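Local coordinates for superantigen-like protein SSL10 (Staphylococcus aureus subsp. aureus, PDB 6LWT) that probably blocks classical complement activation by binding the Fc region of human IgG, and probably also hinders clotting by binding prothrombin, at residues N40-K45 and R66-L71; P105-S110 and Y138-H143; I131-L136 and S176-K181; I162-G167 and E185-K190. One frame throughout, in Å; residues are numbered along the deposited sequence.

Interaction 1: N40-K45 and R66-L71; sequences NNLRFK and RSYEGL
L42 is the residue through which strand 41-46 meets Y68 of strand 67-69 and L71 just beyond the corner at G70, and its two methyl groups divide the work. CD2 approaches the Y68 ring obliquely, near its CD1 and CE1 atoms, with 3.7 Å between L42 CD2 and Y68 CE1, the two side chains crossing at roughly a right angle. CD1 takes the other partner, meeting L71 tip to tip with 4.0 Å between L42 CD1 and L71 CD1. The fork is set by a first torsion that leaves CG beside the backbone N of L42 (chi1 -62°) and by the branch beyond it, which spreads the methyls toward the ring and the leucine respectively. This is the close-packed part, and all three residues are buried. The other side of the strands is open: R43 and K45 on one segment, S67 and E69 on the other, are exposed to solvent, and R43 turns its NE to Q52. At the corner, G70 and L71 together face I32 in a G1 beta bulge; the positive phi of G70 (66°) favours glycine. Consistent with this corner, Y68 and L71 both point toward L42 within the OB-fold domain, where L55 and Q94 add to the surroundings. With the phenol oxygen of Y68 bonded to Q65 N, the contact itself is wholly apolar and rests on shape and the exclusion of water, not on directional bonds.

Interaction 2: P105-S110 and Y138-H143; sequences PILNIS and YKLRKH
L107 reaches from strand 106-110 toward helix 133-148, and the helix answers with H143 and L140. From CB, which points to the helix, the chain runs to CG, placed opposite the backbone N (chi1 171°), and there it forks. Of the two methyls, CD2 makes the contact: it lies obliquely against the imidazole ring of H143, and L107 CD2 is 4.3 Å from L140 CD2. L107 and H143 come from opposite directions, whereas L140 starts off to one side and only its end bends in. About one helical turn separates the two helix residues, so a single methyl touches both. The burial is shared with the sheet itself: L107 also packs on I195 and V197 of strand 192-198 and on Y122 of strand 120-123, while its neighbour I109 meets L144 and Y148 further along the helix. In this way the long helix lies across the face of the mixed sheet, as in the beta-grasp fold.

Interaction 3: I131-L136 and S176-K181; sequences ITLKEL and SKLKFK
The start of the long helix of the beta-grasp domain, where strand 130-132 gives way to helix 133-148, receives L178 from the loop that follows strand 169-173. The contact is made by one leucine against the first turn. L178 CD2 settles over the backbone, 4.0 Å from K134 CA and 4.2 Å from L133 O, while the other methyl, CD1, faces the side chain of L133 at 4.3 Å from L133 CD2. With CG held opposite its own backbone N (chi1 -177°), L178 extends straight out from the loop, and M183 packs beside it. K134 runs past this spot without offering its charge to the loop: its NZ instead bonds to V89 O of strand 85-93, in the OB-fold domain, so that this turn of helix touches both domains. L178 has a polar tie of its own, its backbone N bonding to the hydroxyl of Y22 in the N-terminal helix. The turn it packs against carries a capping bond. T132 occupies the N-cap position, and with OG1 beside both the backbone N and the carbonyl carbon (chi1 57°) T132 OG1 accepts from E135 N at 3.1 Å, with an N-H...O angle of 156°.

Interaction 4: I162-G167 and E185-K190; sequences ISLKDG and EVIESK
L164 and I187 pass each other at a slant, one methyl of each doing the touching: L164 CD2 lies 4.0 Å from I187 CG2. I187 points its CB at the other segment, whereas L164 sets off to the side and swings its end in. Both also rest on I192, and I187 reaches Y170 as well. A residue further on, K165 has an extended side chain beyond CG that carries its ammonium to the backbone of the opposite segment, where K165 NZ donates to K190 O at 2.8 Å. The nitrogen stands almost in line with the carbonyl bond (C=O...N angle 177°), instead of off to one side. These residues belong to the beta-grasp domain: a type I turn from L164 to G167 joins strand 159-164 to strand 169-173 in the mixed sheet, while I187 sits on strand 186-188, which pairs with 130-132 in a separate two-stranded sheet. The contact therefore bridges one sheet and the other, buried at I187, partly exposed at L164 and exposed at the lysines. K190 sets its CB away from the other segment, and its NZ lies 3.5 Å from E188 OE1 in a salt bridge within its own segment.

Interaction 1 belongs to the OB-fold domain, and the other three to the beta-grasp domain; the centre of interaction 1 is about 30 Å from that of interaction 2, on the opposite side of the chain's centre, and it touches none of them. Interactions 2, 3 and 4 form a connected group with centres about 14 to 15 Å apart. Interactions 2 and 3 share helix 133-148 and are joined where R141 NH2 approaches S176 O at 2.8 Å, probably a hydrogen bond. Interactions 3 and 4 are tied by the pairing of strands 130-132 and 186-188, where I131 O lies 2.7 Å from I187 N, probably a hydrogen bond. Packing of L140 and L136 on I162 brings the helix of interactions 2 and 3 onto the strand of interaction 4.

Interaction 1: N40-K45 and R66-L71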
loop_
_atom_site.group_PDB
_atom_site.type_symbol
_atom_site.label_atom_id
_atom_site.label_comp_id
_atom_site.label_asym_id
_atom_site.label_seq_id
_atom_site.Cartn_x
_atom_site.Cartn_y
_atom_site.Cartn_z
ATOM N N ASN A 40 13.594 15.663 -2.582
ATOM C CA ASN A 40 12.594 14.585 -2.699
ATOM C C ASN A 40 11.952 14.105 -1.395
ATOM O O ASN A 40 11.624 12.920 -1.264
ATOM C CB ASN A 40 13.176 13.407 -3.484
ATOM C CG ASN A 40 14.591 13.086 -3.086
ATOM O OD1 ASN A 40 14.868 12.802 -1.932
ATOM N ND2 ASN A 40 15.504 13.152 -4.047
ATOM N N ASN A 41 11.697 15.033 -0.474
ATOM C CA ASN A 41 10.905 14.710 0.718
ATOM C C ASN A 41 9.835 15.753 0.966
ATOM O O ASN A 41 9.912 16.896 0.473
ATOM C CB ASN A 41 11.783 14.554 1.973
ATOM C CG ASN A 41 12.855 13.492 1.824
ATOM O OD1 ASN A 41 12.624 12.317 2.072
ATOM N ND2 ASN A 41 14.044 13.910 1.454
ATOM N N LEU A 42 8.834 15.350 1.733
ATOM C CA LEU A 42 7.876 16.252 2.304
ATOM C C LEU A 42 7.970 16.111 3.807
ATOM O O LEU A 42 8.256 15.010 4.309
ATOM C CB LEU A 42 6.462 15.902 1.869
ATOM C CG LEU A 42 6.143 15.981 0.388
ATOM C CD1 LEU A 42 4.686 15.592 0.175
ATOM C CD2 LEU A 42 6.429 17.373 -0.128
ATOM N N ARG A 43 7.711 17.217 4.507
ATOM C CA ARG A 43 7.625 17.221 5.957
ATOM C C ARG A 43 6.367 17.873 6.459
ATOM O O ARG A 43 5.931 18.916 5.969
ATOM C CB ARG A 43 8.824 17.947 6.564
ATOM C CG ARG A 43 10.114 17.163 6.456
ATOM C CD ARG A 43 11.221 17.920 7.187
ATOM N NE ARG A 43 12.359 17.053 7.414
ATOM C CZ ARG A 43 13.410 17.353 8.168
ATOM N NH1 ARG A 43 13.498 18.535 8.781
ATOM N NH2 ARG A 43 14.388 16.473 8.290
ATOM N N PHE A 44 5.793 17.269 7.485
ATOM C CA PHE A 44 4.705 17.889 8.199
ATOM C C PHE A 44 4.598 17.326 9.609
ATOM O O PHE A 44 5.307 16.387 9.978
ATOM C CB PHE A 44 3.383 17.719 7.443
ATOM C CG PHE A 44 2.954 16.286 7.259
ATOM C CD1 PHE A 44 3.509 15.503 6.257
ATOM C CD2 PHE A 44 1.979 15.731 8.072
ATOM C CE1 PHE A 44 3.104 14.191 6.069
ATOM C CE2 PHE A 44 1.560 14.426 7.884
ATOM C CZ PHE A 44 2.126 13.655 6.884
ATOM N N LYS A 45 3.719 17.931 10.391
ATOM C CA LYS A 45 3.379 17.412 11.706
ATOM C C LYS A 45 1.922 17.005 11.737
ATOM O O LYS A 45 1.073 17.689 11.179
ATOM C CB LYS A 45 3.690 18.440 12.792
ATOM C CG LYS A 45 5.183 18.582 13.030
ATOM C CD LYS A 45 5.518 19.830 13.839
ATOM C CE LYS A 45 5.316 19.618 15.327
ATOM N NZ LYS A 45 5.916 20.742 16.105
ATOM N N ARG A 66 6.923 23.957 -3.507
ATOM C CA ARG A 66 7.544 23.917 -2.182
ATOM C C ARG A 66 6.589 23.739 -0.999
ATOM O O ARG A 66 7.032 23.295 0.064
ATOM C CB ARG A 66 8.447 25.140 -1.966
ATOM C CG ARG A 66 9.873 24.894 -2.438
ATOM C CD ARG A 66 10.746 26.132 -2.338
ATOM N NE ARG A 66 10.407 27.121 -3.372
ATOM C CZ ARG A 66 9.860 28.329 -3.179
ATOM N NH1 ARG A 66 9.560 28.788 -1.960
ATOM N NH2 ARG A 66 9.611 29.104 -4.238
ATOM N N SER A 67 5.320 24.114 -1.151
ATOM C CA SER A 67 4.330 23.898 -0.098
ATOM C C SER A 67 3.021 23.333 -0.664
ATOM O O SER A 67 2.648 23.630 -1.800
ATOM C CB SER A 67 4.104 25.174 0.729
ATOM O OG SER A 67 3.171 26.048 0.137
ATOM N N TYR A 68 2.352 22.504 0.140
ATOM C CA TYR A 68 1.158 21.763 -0.281
ATOM C C TYR A 68 0.089 21.890 0.773
ATOM O O TYR A 68 0.410 22.020 1.959
ATOM C CB TYR A 68 1.491 20.279 -0.499
ATOM C CG TYR A 68 2.534 20.067 -1.574
ATOM C CD1 TYR A 68 3.890 20.155 -1.276
ATOM C CD2 TYR A 68 2.167 19.808 -2.888
ATOM C CE1 TYR A 68 4.852 19.991 -2.253
ATOM C CE2 TYR A 68 3.125 19.645 -3.879
ATOM C CZ TYR A 68 4.473 19.738 -3.553
ATOM O OH TYR A 68 5.435 19.574 -4.529
ATOM N N GLU A 69 -1.169 21.863 0.326
ATOM C CA GLU A 69 -2.340 21.769 1.191
ATOM C C GLU A 69 -3.249 20.659 0.645
ATOM O O GLU A 69 -3.184 20.321 -0.535
ATOM C CB GLU A 69 -3.114 23.092 1.223
ATOM C CG GLU A 69 -2.317 24.280 1.753
ATOM C CD GLU A 69 -3.188 25.501 2.060
ATOM O OE1 GLU A 69 -4.161 25.764 1.310
ATOM O OE2 GLU A 69 -2.895 26.210 3.052
ATOM N N GLY A 70 -4.080 20.109 1.520
ATOM C CA GLY A 70 -5.088 19.108 1.150
ATOM C C GLY A 70 -4.572 17.768 0.658
ATOM O O GLY A 70 -5.252 17.095 -0.133
ATOM N N LEU A 71 -3.382 17.374 1.114
ATOM C CA LEU A 71 -2.800 16.086 0.748
ATOM C C LEU A 71 -3.494 14.961 1.524
ATOM O O LEU A 71 -3.950 15.141 2.667
ATOM C CB LEU A 71 -1.305 16.042 1.077
ATOM C CG LEU A 71 -0.398 17.047 0.387
ATOM C CD1 LEU A 71 1.015 16.863 0.893
ATOM C CD2 LEU A 71 -0.444 16.886 -1.120
#

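Interaction 2: P105-S110 and Y138-H143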
loop_
_atom_site.group_PDB
_atom_site.type_symbol
_atom_site.label_atom_id
_atom_site.label_comp_id
_atom_site.label_asym_id
_atom_site.label_seq_id
_atom_site.Cartn_x
_atom_site.Cartn_y
_atom_site.Cartn_z
ATOM N N PRO A 105 -14.395 -3.950 -5.997
ATOM C CA PRO A 105 -13.879 -5.052 -6.828
ATOM C C PRO A 105 -13.973 -6.382 -6.117
ATOM O O PRO A 105 -13.930 -6.438 -4.886
ATOM C CB PRO A 105 -12.391 -4.704 -7.019
ATOM C CG PRO A 105 -12.077 -3.797 -5.879
ATOM C CD PRO A 105 -13.337 -2.989 -5.658
ATOM N N ILE A 106 -14.042 -7.450 -6.896
ATOM C CA ILE A 106 -14.064 -8.780 -6.330
ATOM C C ILE A 106 -12.642 -9.261 -6.071
ATOM O O ILE A 106 -11.824 -9.314 -6.982
ATOM C CB ILE A 106 -14.811 -9.780 -7.224
ATOM C CG1 ILE A 106 -16.240 -9.268 -7.520
ATOM C CG2 ILE A 106 -14.821 -11.144 -6.558
ATOM C CD1 ILE A 106 -17.098 -9.033 -6.295
ATOM N N LEU A 107 -12.400 -9.634 -4.819
ATOM C CA LEU A 107 -11.169 -10.274 -4.395
ATOM C C LEU A 107 -11.391 -11.778 -4.448
ATOM O O LEU A 107 -12.348 -12.276 -3.844
ATOM C CB LEU A 107 -10.839 -9.842 -2.972
ATOM C CG LEU A 107 -9.705 -10.511 -2.203
ATOM C CD1 LEU A 107 -8.425 -10.500 -2.986
ATOM C CD2 LEU A 107 -9.527 -9.797 -0.861
ATOM N N ASN A 108 -10.531 -12.505 -5.147
ATOM C CA ASN A 108 -10.646 -13.958 -5.161
ATOM C C ASN A 108 -9.362 -14.606 -4.680
ATOM O O ASN A 108 -8.268 -14.176 -5.078
ATOM C CB ASN A 108 -11.202 -14.511 -6.485
ATOM C CG ASN A 108 -10.230 -14.446 -7.658
ATOM O OD1 ASN A 108 -10.329 -13.567 -8.512
ATOM N ND2 ASN A 108 -9.342 -15.417 -7.749
ATOM N N ILE A 109 -9.515 -15.632 -3.840
ATOM C CA ILE A 109 -8.405 -16.268 -3.151
ATOM C C ILE A 109 -8.334 -17.745 -3.543
ATOM O O ILE A 109 -9.356 -18.478 -3.479
ATOM C CB ILE A 109 -8.565 -16.248 -1.602
ATOM C CG1 ILE A 109 -9.170 -14.941 -1.085
ATOM C CG2 ILE A 109 -7.223 -16.557 -0.915
ATOM C CD1 ILE A 109 -8.289 -13.730 -1.258
ATOM N N SER A 110 -7.130 -18.170 -3.922
ATOM C CA SER A 110 -6.815 -19.573 -4.112
ATOM C C SER A 110 -5.740 -19.920 -3.079
ATOM O O SER A 110 -4.639 -19.352 -3.118
ATOM C CB SER A 110 -6.297 -19.810 -5.508
ATOM O OG SER A 110 -5.699 -21.096 -5.566
ATOM N N TYR A 138 -0.454 -2.679 1.032
ATOM C CA TYR A 138 -0.426 -2.839 2.483
ATOM C C TYR A 138 -1.721 -3.416 3.043
ATOM O O TYR A 138 -1.692 -4.379 3.812
ATOM C CB TYR A 138 -0.117 -1.519 3.182
ATOM C CG TYR A 138 0.214 -1.712 4.646
ATOM C CD1 TYR A 138 -0.795 -1.842 5.607
ATOM C CD2 TYR A 138 1.536 -1.784 5.068
ATOM C CE1 TYR A 138 -0.484 -2.036 6.940
ATOM C CE2 TYR A 138 1.855 -1.979 6.402
ATOM C CZ TYR A 138 0.853 -2.095 7.325
ATOM O OH TYR A 138 1.189 -2.284 8.644
ATOM N N LYS A 139 -2.844 -2.814 2.679
ATOM C CA LYS A 139 -4.111 -3.241 3.233
ATOM C C LYS A 139 -4.513 -4.637 2.745
ATOM O O LYS A 139 -5.106 -5.391 3.509
ATOM C CB LYS A 139 -5.210 -2.246 2.930
ATOM C CG LYS A 139 -5.075 -0.984 3.749
ATOM C CD LYS A 139 -6.220 -0.045 3.462
ATOM C CE LYS A 139 -6.247 1.060 4.496
ATOM N NZ LYS A 139 -7.414 1.941 4.262
ATOM N N LEU A 140 -4.202 -4.961 1.489
ATOM C CA LEU A 140 -4.427 -6.321 0.995
ATOM C C LEU A 140 -3.590 -7.340 1.794
ATOM O O LEU A 140 -4.112 -8.390 2.196
ATOM C CB LEU A 140 -4.152 -6.434 -0.503
ATOM C CG LEU A 140 -5.258 -5.873 -1.409
ATOM C CD1 LEU A 140 -4.785 -5.754 -2.854
ATOM C CD2 LEU A 140 -6.506 -6.749 -1.305
ATOM N N ARG A 141 -2.322 -7.031 2.061
ATOM C CA ARG A 141 -1.511 -7.970 2.829
ATOM C C ARG A 141 -1.984 -8.119 4.258
ATOM O O ARG A 141 -2.046 -9.245 4.766
ATOM C CB ARG A 141 -0.024 -7.641 2.776
ATOM C CG ARG A 141 0.497 -7.712 1.358
ATOM C CD ARG A 141 2.003 -7.832 1.318
ATOM N NE ARG A 141 2.577 -7.277 0.074
ATOM C CZ ARG A 141 3.764 -7.611 -0.428
ATOM N NH1 ARG A 141 4.193 -6.999 -1.522
ATOM N NH2 ARG A 141 4.541 -8.529 0.161
ATOM N N LYS A 142 -2.350 -7.015 4.890
ATOM C CA LYS A 142 -2.897 -7.074 6.252
ATOM C C LYS A 142 -4.160 -7.924 6.322
ATOM O O LYS A 142 -4.322 -8.739 7.252
ATOM C CB LYS A 142 -3.173 -5.680 6.799
ATOM C CG LYS A 142 -3.451 -5.661 8.302
ATOM C CD LYS A 142 -3.642 -4.235 8.803
ATOM C CE LYS A 142 -5.033 -3.723 8.461
ATOM N NZ LYS A 142 -5.374 -2.455 9.173
ATOM N N HIS A 143 -5.037 -7.743 5.335
ATOM C CA HIS A 143 -6.217 -8.609 5.153
ATOM C C HIS A 143 -5.853 -10.090 5.065
ATOM O O HIS A 143 -6.457 -10.920 5.759
ATOM C CB HIS A 143 -7.014 -8.155 3.917
ATOM C CG HIS A 143 -8.269 -8.937 3.674
ATOM N ND1 HIS A 143 -8.354 -9.922 2.714
ATOM C CD2 HIS A 143 -9.484 -8.888 4.273
ATOM C CE1 HIS A 143 -9.562 -10.447 2.729
ATOM N NE2 HIS A 143 -10.274 -9.836 3.661
#

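Interaction 3: I131-L136 and S176-K181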
loop_
_atom_site.group_PDB
_atom_site.type_symbol
_atom_site.label_atom_id
_atom_site.label_comp_id
_atom_site.label_asym_id
_atom_site.label_seq_id
_atom_site.Cartn_x
_atom_site.Cartn_y
_atom_site.Cartn_z
ATOM N N ILE A 131 -6.331 5.628 -4.799
ATOM C CA ILE A 131 -5.597 4.862 -3.811
ATOM C C ILE A 131 -4.215 4.600 -4.379
ATOM O O ILE A 131 -4.088 4.209 -5.551
ATOM C CB ILE A 131 -6.341 3.554 -3.423
ATOM C CG1 ILE A 131 -5.672 2.896 -2.218
ATOM C CG2 ILE A 131 -6.445 2.555 -4.587
ATOM C CD1 ILE A 131 -6.490 1.795 -1.582
ATOM N N THR A 132 -3.171 4.858 -3.584
ATOM C CA THR A 132 -1.838 4.471 -4.012
ATOM C C THR A 132 -1.706 2.957 -4.055
ATOM O O THR A 132 -2.346 2.223 -3.274
ATOM C CB THR A 132 -0.716 5.064 -3.123
ATOM O OG1 THR A 132 -0.908 4.680 -1.749
ATOM C CG2 THR A 132 -0.716 6.595 -3.255
ATOM N N LEU A 133 -0.842 2.485 -4.940
ATOM C CA LEU A 133 -0.423 1.081 -4.892
ATOM C C LEU A 133 0.142 0.703 -3.533
ATOM O O LEU A 133 -0.080 -0.412 -3.069
ATOM C CB LEU A 133 0.545 0.740 -6.028
ATOM C CG LEU A 133 1.007 -0.728 -6.082
ATOM C CD1 LEU A 133 -0.132 -1.700 -6.365
ATOM C CD2 LEU A 133 2.091 -0.904 -7.123
ATOM N N LYS A 134 0.837 1.635 -2.873
ATOM C CA LYS A 134 1.312 1.432 -1.511
ATOM C C LYS A 134 0.204 1.027 -0.528
ATOM O O LYS A 134 0.340 0.046 0.212
ATOM C CB LYS A 134 1.957 2.724 -1.013
ATOM C CG LYS A 134 2.464 2.640 0.402
ATOM C CD LYS A 134 2.736 4.026 0.968
ATOM C CE LYS A 134 3.416 3.924 2.307
ATOM N NZ LYS A 134 4.734 3.255 2.224
ATOM N N GLU A 135 -0.874 1.813 -0.507
ATOM C CA GLU A 135 -1.974 1.581 0.434
ATOM C C GLU A 135 -2.727 0.300 0.090
ATOM O O GLU A 135 -3.103 -0.465 0.983
ATOM C CB GLU A 135 -2.941 2.774 0.433
ATOM C CG GLU A 135 -4.060 2.627 1.451
ATOM C CD GLU A 135 -4.998 3.823 1.547
ATOM O OE1 GLU A 135 -4.640 4.945 1.131
ATOM O OE2 GLU A 135 -6.108 3.632 2.081
ATOM N N LEU A 136 -2.932 0.066 -1.202
ATOM C CA LEU A 136 -3.630 -1.132 -1.649
ATOM C C LEU A 136 -2.812 -2.380 -1.317
ATOM O O LEU A 136 -3.327 -3.327 -0.731
ATOM C CB LEU A 136 -3.957 -1.053 -3.138
ATOM C CG LEU A 136 -4.899 -2.142 -3.674
ATOM C CD1 LEU A 136 -6.143 -2.333 -2.816
ATOM C CD2 LEU A 136 -5.271 -1.792 -5.100
ATOM N N SER A 176 8.396 -10.751 -1.148
ATOM C CA SER A 176 9.159 -9.593 -0.707
ATOM C C SER A 176 8.306 -8.369 -0.459
ATOM O O SER A 176 7.112 -8.306 -0.823
ATOM C CB SER A 176 10.256 -9.279 -1.721
ATOM O OG SER A 176 9.714 -9.176 -3.007
ATOM N N LYS A 177 8.941 -7.378 0.152
ATOM C CA LYS A 177 8.283 -6.098 0.406
ATOM C C LYS A 177 8.045 -5.396 -0.921
ATOM O O LYS A 177 8.845 -5.527 -1.843
ATOM C CB LYS A 177 9.127 -5.214 1.330
ATOM C CG LYS A 177 8.306 -4.157 2.050
ATOM C CD LYS A 177 9.078 -2.896 2.467
ATOM C CE LYS A 177 9.894 -3.074 3.725
ATOM N NZ LYS A 177 10.510 -1.780 4.157
ATOM N N LEU A 178 6.952 -4.643 -1.038
ATOM C CA LEU A 178 6.797 -3.767 -2.205
ATOM C C LEU A 178 8.009 -2.833 -2.255
ATOM O O LEU A 178 8.426 -2.332 -1.229
ATOM C CB LEU A 178 5.524 -2.928 -2.117
ATOM C CG LEU A 178 5.200 -2.029 -3.309
ATOM C CD1 LEU A 178 4.894 -2.846 -4.549
ATOM C CD2 LEU A 178 4.013 -1.144 -2.985
ATOM N N LYS A 179 8.578 -2.618 -3.439
ATOM C CA LYS A 179 9.708 -1.697 -3.555
ATOM C C LYS A 179 9.312 -0.256 -3.402
ATOM O O LYS A 179 8.220 0.151 -3.838
ATOM C CB LYS A 179 10.439 -1.907 -4.874
ATOM C CG LYS A 179 11.120 -3.271 -4.874
ATOM C CD LYS A 179 12.267 -3.307 -5.845
ATOM C CE LYS A 179 12.975 -4.658 -5.767
ATOM N NZ LYS A 179 13.624 -4.907 -7.073
ATOM N N PHE A 180 10.230 0.537 -2.832
ATOM C CA PHE A 180 9.976 1.962 -2.596
ATOM C C PHE A 180 9.595 2.684 -3.877
ATOM O O PHE A 180 8.677 3.508 -3.874
ATOM C CB PHE A 180 11.199 2.673 -1.969
ATOM C CG PHE A 180 11.442 2.369 -0.496
ATOM C CD1 PHE A 180 10.556 1.626 0.279
ATOM C CD2 PHE A 180 12.570 2.914 0.132
ATOM C CE1 PHE A 180 10.798 1.398 1.623
ATOM C CE2 PHE A 180 12.813 2.692 1.482
ATOM C CZ PHE A 180 11.928 1.926 2.228
ATOM N N LYS A 181 10.250 2.324 -4.981
ATOM C CA LYS A 181 10.038 3.004 -6.261
ATOM C C LYS A 181 8.589 2.935 -6.774
ATOM O O LYS A 181 8.211 3.750 -7.620
ATOM C CB LYS A 181 10.997 2.466 -7.339
ATOM C CG LYS A 181 10.705 1.048 -7.819
ATOM C CD LYS A 181 11.641 0.615 -8.941
ATOM C CE LYS A 181 12.695 -0.375 -8.491
ATOM N NZ LYS A 181 13.001 -1.353 -9.585
#

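Interaction 4: I162-G167 and E185-K190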
loop_
_atom_site.group_PDB
_atom_site.type_symbol
_atom_site.label_atom_id
_atom_site.label_comp_id
_atom_site.label_asym_id
_atom_site.label_seq_id
_atom_site.Cartn_x
_atom_site.Cartn_y
_atom_site.Cartn_z
ATOM N N ILE A 162 -3.660 -7.334 -9.245
ATOM C CA ILE A 162 -4.710 -6.325 -9.280
ATOM C C ILE A 162 -4.931 -5.944 -10.751
ATOM O O ILE A 162 -4.038 -5.377 -11.387
ATOM C CB ILE A 162 -4.300 -5.093 -8.444
ATOM C CG1 ILE A 162 -4.036 -5.483 -6.978
ATOM C CG2 ILE A 162 -5.344 -3.994 -8.544
ATOM C CD1 ILE A 162 -3.070 -4.555 -6.272
ATOM N N SER A 163 -6.119 -6.233 -11.283
ATOM C CA SER A 163 -6.434 -5.930 -12.650
ATOM C C SER A 163 -7.403 -4.756 -12.748
ATOM O O SER A 163 -8.369 -4.642 -11.961
ATOM C CB SER A 163 -7.006 -7.171 -13.335
ATOM O OG SER A 163 -6.013 -8.192 -13.353
ATOM N N LEU A 164 -7.139 -3.904 -13.727
ATOM C CA LEU A 164 -7.963 -2.751 -14.014
ATOM C C LEU A 164 -8.856 -3.049 -15.222
ATOM O O LEU A 164 -8.578 -3.951 -16.018
ATOM C CB LEU A 164 -7.126 -1.502 -14.255
ATOM C CG LEU A 164 -6.063 -1.098 -13.214
ATOM C CD1 LEU A 164 -5.542 0.295 -13.520
ATOM C CD2 LEU A 164 -6.554 -1.243 -11.788
ATOM N N LYS A 165 -9.945 -2.299 -15.336
ATOM C CA LYS A 165 -10.911 -2.524 -16.412
ATOM C C LYS A 165 -10.337 -2.444 -17.834
ATOM O O LYS A 165 -10.811 -3.154 -18.726
ATOM C CB LYS A 165 -12.113 -1.588 -16.236
ATOM C CG LYS A 165 -12.997 -2.088 -15.115
ATOM C CD LYS A 165 -13.955 -1.042 -14.596
ATOM C CE LYS A 165 -14.610 -1.589 -13.352
ATOM N NZ LYS A 165 -15.574 -0.612 -12.805
ATOM N N ASP A 166 -9.309 -1.627 -18.040
ATOM C CA ASP A 166 -8.696 -1.492 -19.358
ATOM C C ASP A 166 -7.655 -2.560 -19.676
ATOM O O ASP A 166 -7.026 -2.495 -20.715
ATOM C CB ASP A 166 -8.135 -0.076 -19.577
ATOM C CG ASP A 166 -6.850 0.211 -18.791
ATOM O OD1 ASP A 166 -6.381 -0.630 -17.995
ATOM O OD2 ASP A 166 -6.313 1.317 -18.968
ATOM N N GLY A 167 -7.464 -3.523 -18.779
ATOM C CA GLY A 167 -6.491 -4.576 -18.985
ATOM C C GLY A 167 -5.148 -4.338 -18.296
ATOM O O GLY A 167 -4.354 -5.271 -18.191
ATOM N N GLU A 185 2.839 5.382 -7.056
ATOM C CA GLU A 185 1.831 5.078 -8.109
ATOM C C GLU A 185 0.411 5.265 -7.581
ATOM O O GLU A 185 0.102 4.712 -6.533
ATOM C CB GLU A 185 1.926 3.603 -8.541
ATOM C CG GLU A 185 2.982 3.244 -9.579
ATOM C CD GLU A 185 2.436 3.001 -10.991
ATOM O OE1 GLU A 185 3.277 2.917 -11.895
ATOM O OE2 GLU A 185 1.204 2.898 -11.225
ATOM N N VAL A 186 -0.451 5.953 -8.327
ATOM C CA VAL A 186 -1.833 6.232 -7.892
ATOM C C VAL A 186 -2.796 5.469 -8.789
ATOM O O VAL A 186 -2.661 5.512 -10.007
ATOM C CB VAL A 186 -2.164 7.734 -7.951
ATOM C CG1 VAL A 186 -3.625 7.990 -7.586
ATOM C CG2 VAL A 186 -1.246 8.521 -7.027
ATOM N N ILE A 187 -3.748 4.757 -8.185
ATOM C CA ILE A 187 -4.723 3.970 -8.914
ATOM C C ILE A 187 -6.090 4.615 -8.687
ATOM O O ILE A 187 -6.445 4.972 -7.571
ATOM C CB ILE A 187 -4.752 2.496 -8.456
ATOM C CG1 ILE A 187 -3.369 1.841 -8.637
ATOM C CG2 ILE A 187 -5.833 1.735 -9.228
ATOM C CD1 ILE A 187 -3.218 0.514 -7.915
ATOM N N GLU A 188 -6.847 4.744 -9.763
ATOM C CA GLU A 188 -8.228 5.192 -9.724
ATOM C C GLU A 188 -9.103 4.019 -9.267
ATOM O O GLU A 188 -9.231 3.026 -9.971
ATOM C CB GLU A 188 -8.617 5.666 -11.123
ATOM C CG GLU A 188 -9.997 6.291 -11.222
ATOM C CD GLU A 188 -10.030 7.803 -11.070
ATOM O OE1 GLU A 188 -11.143 8.355 -11.253
ATOM O OE2 GLU A 188 -8.979 8.440 -10.779
ATOM N N SER A 189 -9.699 4.138 -8.094
ATOM C CA SER A 189 -10.327 3.011 -7.396
ATOM C C SER A 189 -11.444 2.310 -8.183
ATOM O O SER A 189 -11.583 1.098 -8.108
ATOM C CB SER A 189 -10.871 3.467 -6.046
ATOM O OG SER A 189 -9.840 3.978 -5.186
ATOM N N LYS A 190 -12.234 3.098 -8.914
ATOM C CA LYS A 190 -13.339 2.589 -9.754
ATOM C C LYS A 190 -12.874 1.782 -10.972
ATOM O O LYS A 190 -13.668 1.057 -11.562
ATOM C CB LYS A 190 -14.197 3.765 -10.245
ATOM C CG LYS A 190 -13.519 4.621 -11.309
ATOM C CD LYS A 190 -14.471 5.590 -11.998
ATOM C CE LYS A 190 -13.788 6.774 -12.668
ATOM N NZ LYS A 190 -12.736 6.414 -13.657
#